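Local coordinates for DegV family protein (Streptococcus agalactiae, PDB 3LUP) that binds a fatty acid, elaidic acid in this crystal, and may take part in lipid transport or fatty acid metabolism, at residues K5-P17 with N22-I34. Sequence-based numbering, arbitrary orientation.
Sequences KLALITDTSAYLP and NHEDVYVLDIPII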
# COMPACT_ATOMS: atom_id res chain seq x y z
N LYS A 5 -17.80 3.50 -19.32
CA LYS A 5 -17.30 4.62 -18.53
C LYS A 5 -16.91 4.05 -17.17
O LYS A 5 -17.77 3.66 -16.37
CB LYS A 5 -18.33 5.74 -18.40
CG LYS A 5 -17.88 6.95 -17.58
CD LYS A 5 -18.54 8.22 -18.09
CE LYS A 5 -18.69 9.27 -17.01
NZ LYS A 5 -20.03 9.15 -16.36
N LEU A 6 -15.60 3.96 -16.96
CA LEU A 6 -15.04 3.19 -15.85
C LEU A 6 -14.57 4.12 -14.74
O LEU A 6 -13.89 5.12 -15.00
CB LEU A 6 -13.87 2.34 -16.35
CG LEU A 6 -12.99 1.64 -15.31
CD1 LEU A 6 -13.74 0.48 -14.64
CD2 LEU A 6 -11.69 1.16 -15.96
N ALA A 7 -14.95 3.79 -13.50
CA ALA A 7 -14.49 4.56 -12.36
C ALA A 7 -13.42 3.77 -11.62
O ALA A 7 -13.45 2.53 -11.58
CB ALA A 7 -15.62 4.87 -11.45
N LEU A 8 -12.48 4.50 -11.04
CA LEU A 8 -11.50 3.88 -10.18
C LEU A 8 -11.57 4.32 -8.74
O LEU A 8 -11.48 5.52 -8.43
CB LEU A 8 -10.08 4.02 -10.74
CG LEU A 8 -9.75 2.71 -11.45
CD1 LEU A 8 -9.95 2.85 -12.94
CD2 LEU A 8 -8.37 2.19 -11.10
N ILE A 9 -11.77 3.34 -7.86
CA ILE A 9 -11.81 3.65 -6.43
C ILE A 9 -10.65 3.00 -5.67
O ILE A 9 -10.28 1.82 -5.89
CB ILE A 9 -13.17 3.30 -5.77
CG1 ILE A 9 -14.31 4.07 -6.43
CG2 ILE A 9 -13.19 3.72 -4.32
CD1 ILE A 9 -14.89 3.41 -7.64
N THR A 10 -10.07 3.81 -4.79
CA THR A 10 -8.97 3.41 -3.95
C THR A 10 -9.08 4.11 -2.61
O THR A 10 -10.05 4.81 -2.37
CB THR A 10 -7.61 3.71 -4.63
OG1 THR A 10 -6.56 3.19 -3.80
CG2 THR A 10 -7.43 5.20 -4.85
N ASP A 11 -8.10 3.91 -1.74
CA ASP A 11 -8.10 4.57 -0.45
C ASP A 11 -6.80 5.34 -0.31
O ASP A 11 -5.92 5.23 -1.14
CB ASP A 11 -8.31 3.56 0.68
CG ASP A 11 -7.35 2.37 0.59
OD1 ASP A 11 -6.11 2.59 0.60
OD2 ASP A 11 -7.86 1.22 0.50
N THR A 12 -6.70 6.14 0.74
CA THR A 12 -5.56 7.02 0.92
C THR A 12 -4.25 6.30 1.28
O THR A 12 -3.20 6.95 1.36
CB THR A 12 -5.85 8.12 1.95
OG1 THR A 12 -6.10 7.51 3.21
CG2 THR A 12 -7.05 8.94 1.53
N SER A 13 -4.29 4.98 1.48
CA SER A 13 -3.07 4.22 1.71
C SER A 13 -2.30 3.97 0.42
O SER A 13 -1.12 3.66 0.44
CB SER A 13 -3.37 2.89 2.42
OG SER A 13 -3.71 1.86 1.49
N ALA A 14 -2.98 4.10 -0.72
CA ALA A 14 -2.33 3.98 -2.03
C ALA A 14 -1.50 5.22 -2.30
O ALA A 14 -1.96 6.34 -2.07
CB ALA A 14 -3.37 3.82 -3.10
N TYR A 15 -0.28 5.04 -2.77
CA TYR A 15 0.51 6.20 -3.15
C TYR A 15 0.37 6.41 -4.64
O TYR A 15 0.89 5.63 -5.45
CB TYR A 15 1.97 6.04 -2.74
CG TYR A 15 2.77 7.29 -2.99
CD1 TYR A 15 3.04 8.18 -1.96
CD2 TYR A 15 3.24 7.60 -4.27
CE1 TYR A 15 3.76 9.35 -2.19
CE2 TYR A 15 3.95 8.75 -4.51
CZ TYR A 15 4.21 9.62 -3.46
OH TYR A 15 4.93 10.77 -3.69
N LEU A 16 -0.34 7.47 -4.99
CA LEU A 16 -0.74 7.74 -6.38
C LEU A 16 0.31 8.51 -7.17
O LEU A 16 0.74 9.59 -6.75
CB LEU A 16 -2.08 8.48 -6.42
CG LEU A 16 -3.30 7.72 -5.92
CD1 LEU A 16 -4.54 8.60 -5.97
CD2 LEU A 16 -3.55 6.39 -6.67
N PRO A 17 0.72 7.95 -8.34
CA PRO A 17 1.64 8.64 -9.25
C PRO A 17 1.19 10.09 -9.50
O PRO A 17 0.01 10.40 -9.35
CB PRO A 17 1.55 7.81 -10.55
CG PRO A 17 1.12 6.45 -10.10
CD PRO A 17 0.30 6.63 -8.86
N ASN A 22 -5.14 13.87 -9.68
CA ASN A 22 -6.42 14.56 -9.82
C ASN A 22 -7.27 14.12 -11.01
O ASN A 22 -8.05 14.93 -11.55
CB ASN A 22 -6.19 16.07 -9.94
CG ASN A 22 -5.68 16.70 -8.67
OD1 ASN A 22 -5.76 16.12 -7.58
ND2 ASN A 22 -5.15 17.91 -8.80
N HIS A 23 -7.11 12.87 -11.42
CA HIS A 23 -7.85 12.35 -12.55
C HIS A 23 -9.33 12.30 -12.18
O HIS A 23 -9.69 12.03 -11.03
CB HIS A 23 -7.31 10.97 -12.94
CG HIS A 23 -7.81 10.48 -14.27
ND1 HIS A 23 -9.07 9.97 -14.45
CD2 HIS A 23 -7.21 10.44 -15.48
CE1 HIS A 23 -9.24 9.63 -15.71
NE2 HIS A 23 -8.12 9.90 -16.36
N GLU A 24 -10.18 12.58 -13.16
CA GLU A 24 -11.60 12.78 -12.91
C GLU A 24 -12.38 11.48 -12.71
O GLU A 24 -13.53 11.50 -12.28
CB GLU A 24 -12.21 13.60 -14.04
CG GLU A 24 -12.11 12.93 -15.40
CD GLU A 24 -12.80 13.71 -16.50
OE1 GLU A 24 -12.63 14.95 -16.54
OE2 GLU A 24 -13.50 13.08 -17.32
N ASP A 25 -11.75 10.35 -13.02
CA ASP A 25 -12.37 9.05 -12.84
C ASP A 25 -11.79 8.30 -11.65
O ASP A 25 -12.10 7.12 -11.43
CB ASP A 25 -12.23 8.21 -14.12
CG ASP A 25 -12.94 8.84 -15.32
OD1 ASP A 25 -14.00 9.49 -15.12
OD2 ASP A 25 -12.45 8.66 -16.46
N VAL A 26 -10.98 9.00 -10.86
CA VAL A 26 -10.31 8.40 -9.71
C VAL A 26 -10.95 8.90 -8.42
O VAL A 26 -11.03 10.09 -8.19
CB VAL A 26 -8.77 8.66 -9.73
CG1 VAL A 26 -8.11 8.16 -8.47
CG2 VAL A 26 -8.13 7.97 -10.93
N TYR A 27 -11.44 7.98 -7.59
CA TYR A 27 -12.05 8.32 -6.30
C TYR A 27 -11.27 7.69 -5.14
O TYR A 27 -10.91 6.50 -5.20
CB TYR A 27 -13.53 7.94 -6.30
CG TYR A 27 -14.28 8.61 -7.43
CD1 TYR A 27 -14.99 9.79 -7.21
CD2 TYR A 27 -14.24 8.07 -8.73
CE1 TYR A 27 -15.66 10.42 -8.26
CE2 TYR A 27 -14.91 8.69 -9.79
CZ TYR A 27 -15.62 9.87 -9.55
OH TYR A 27 -16.28 10.49 -10.58
N VAL A 28 -11.00 8.49 -4.11
CA VAL A 28 -10.15 8.06 -3.00
C VAL A 28 -10.90 8.15 -1.69
O VAL A 28 -11.25 9.24 -1.24
CB VAL A 28 -8.86 8.92 -2.85
CG1 VAL A 28 -7.92 8.23 -1.90
CG2 VAL A 28 -8.16 9.15 -4.18
N LEU A 29 -11.11 6.99 -1.08
CA LEU A 29 -11.72 6.88 0.25
C LEU A 29 -10.70 7.20 1.34
O LEU A 29 -9.56 6.74 1.26
CB LEU A 29 -12.23 5.46 0.47
CG LEU A 29 -13.61 5.02 0.01
CD1 LEU A 29 -14.05 5.75 -1.24
CD2 LEU A 29 -13.64 3.51 -0.21
N ASP A 30 -11.11 7.95 2.37
CA ASP A 30 -10.22 8.28 3.48
C ASP A 30 -10.12 7.19 4.55
O ASP A 30 -11.11 6.56 4.91
CB ASP A 30 -10.63 9.60 4.13
CG ASP A 30 -10.58 10.77 3.16
OD1 ASP A 30 -9.68 10.81 2.28
OD2 ASP A 30 -11.46 11.65 3.27
N ILE A 31 -8.91 6.99 5.05
CA ILE A 31 -8.65 6.09 6.18
C ILE A 31 -8.38 6.88 7.45
O ILE A 31 -7.41 7.62 7.52
CB ILE A 31 -7.47 5.10 5.91
CG1 ILE A 31 -7.75 4.28 4.63
CG2 ILE A 31 -7.21 4.21 7.14
CD1 ILE A 31 -6.65 3.35 4.20
N PRO A 32 -9.25 6.75 8.46
CA PRO A 32 -9.06 7.45 9.72
C PRO A 32 -7.91 6.90 10.57
O PRO A 32 -7.64 5.70 10.57
CB PRO A 32 -10.40 7.22 10.45
CG PRO A 32 -11.38 6.87 9.36
CD PRO A 32 -10.56 6.06 8.40
N ILE A 33 -7.21 7.80 11.25
CA ILE A 33 -6.27 7.40 12.28
C ILE A 33 -6.83 7.78 13.65
O ILE A 33 -7.44 8.84 13.82
CB ILE A 33 -4.85 8.01 12.06
CG1 ILE A 33 -4.72 9.36 12.75
CG2 ILE A 33 -4.49 8.13 10.57
CD1 ILE A 33 -3.30 9.71 13.05
N ILE A 34 -6.65 6.91 14.63
CA ILE A 34 -7.18 7.18 15.97
C ILE A 34 -6.04 7.33 16.97
O ILE A 34 -5.39 6.35 17.36
CB ILE A 34 -8.16 6.08 16.46
CG1 ILE A 34 -9.15 5.68 15.35
CG2 ILE A 34 -8.90 6.55 17.70
CD1 ILE A 34 -9.58 4.21 15.41
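Strands 6-11 and 26-29 pair in parallel at one side of the four-stranded parallel sheet of this DegV-family protein, 26-29 being its outermost strand and 6-11 its neighbour. Four backbone bonds alternate along the pair: Leu8 N gives to Asp25 O, Leu8 O takes Tyr27 N (2.6 Å), Thr10 N gives to Tyr27 O, and Thr10 O takes Leu29 N. Leu8 and Thr10 thus turn both polar backbone groups to the edge strand, while Ala7 and Ile9 bond to strand 86-89.

Ile9, Tyr27 and Leu29 share one face, where helix 69-81 packs on Ile9 and Tyr27. Chi1 of -59° sets the CG1 branch of Ile9 beside the backbone N and leaves CG2 anti to it; CG2 lies 3.8 Å from Leu29 CD1, while CG1 meets Tyr27 CB at 3.9 Å. Tyrosine suits the strand edge: its CB joins this apolar layer, and its hydroxyl reaches Tyr84 OH, which also bonds Asp25 OD1.

On the other face the Thr10 and Val28 side chains run alongside in the same direction, their CG2 methyls 4.1 Å apart; beta-branched residues suit an extended strand, and Thr10 OG1 is satisfied by Leu90 O. Leu16, returning after the turn, meets Val28 tip to tip, CD1 to CG2.

Beyond the strands the two segments stay together through two weak bonds, Thr12 N to Leu29 O and Ile31 N to Thr12 OG1 (3.4 Å). Apolar Ile31 suits the elaidic acid pocket; its CD1 packs against Ser13 CB and the Asp11 side chain. Asp11's short carboxylate folds back into an Asx turn: OD1 accepts Ser13 N through its anti lone pair and, on its syn side but 21° out of plane, Ser13 OG (2.7 Å), which also bonds Thr123 OG1.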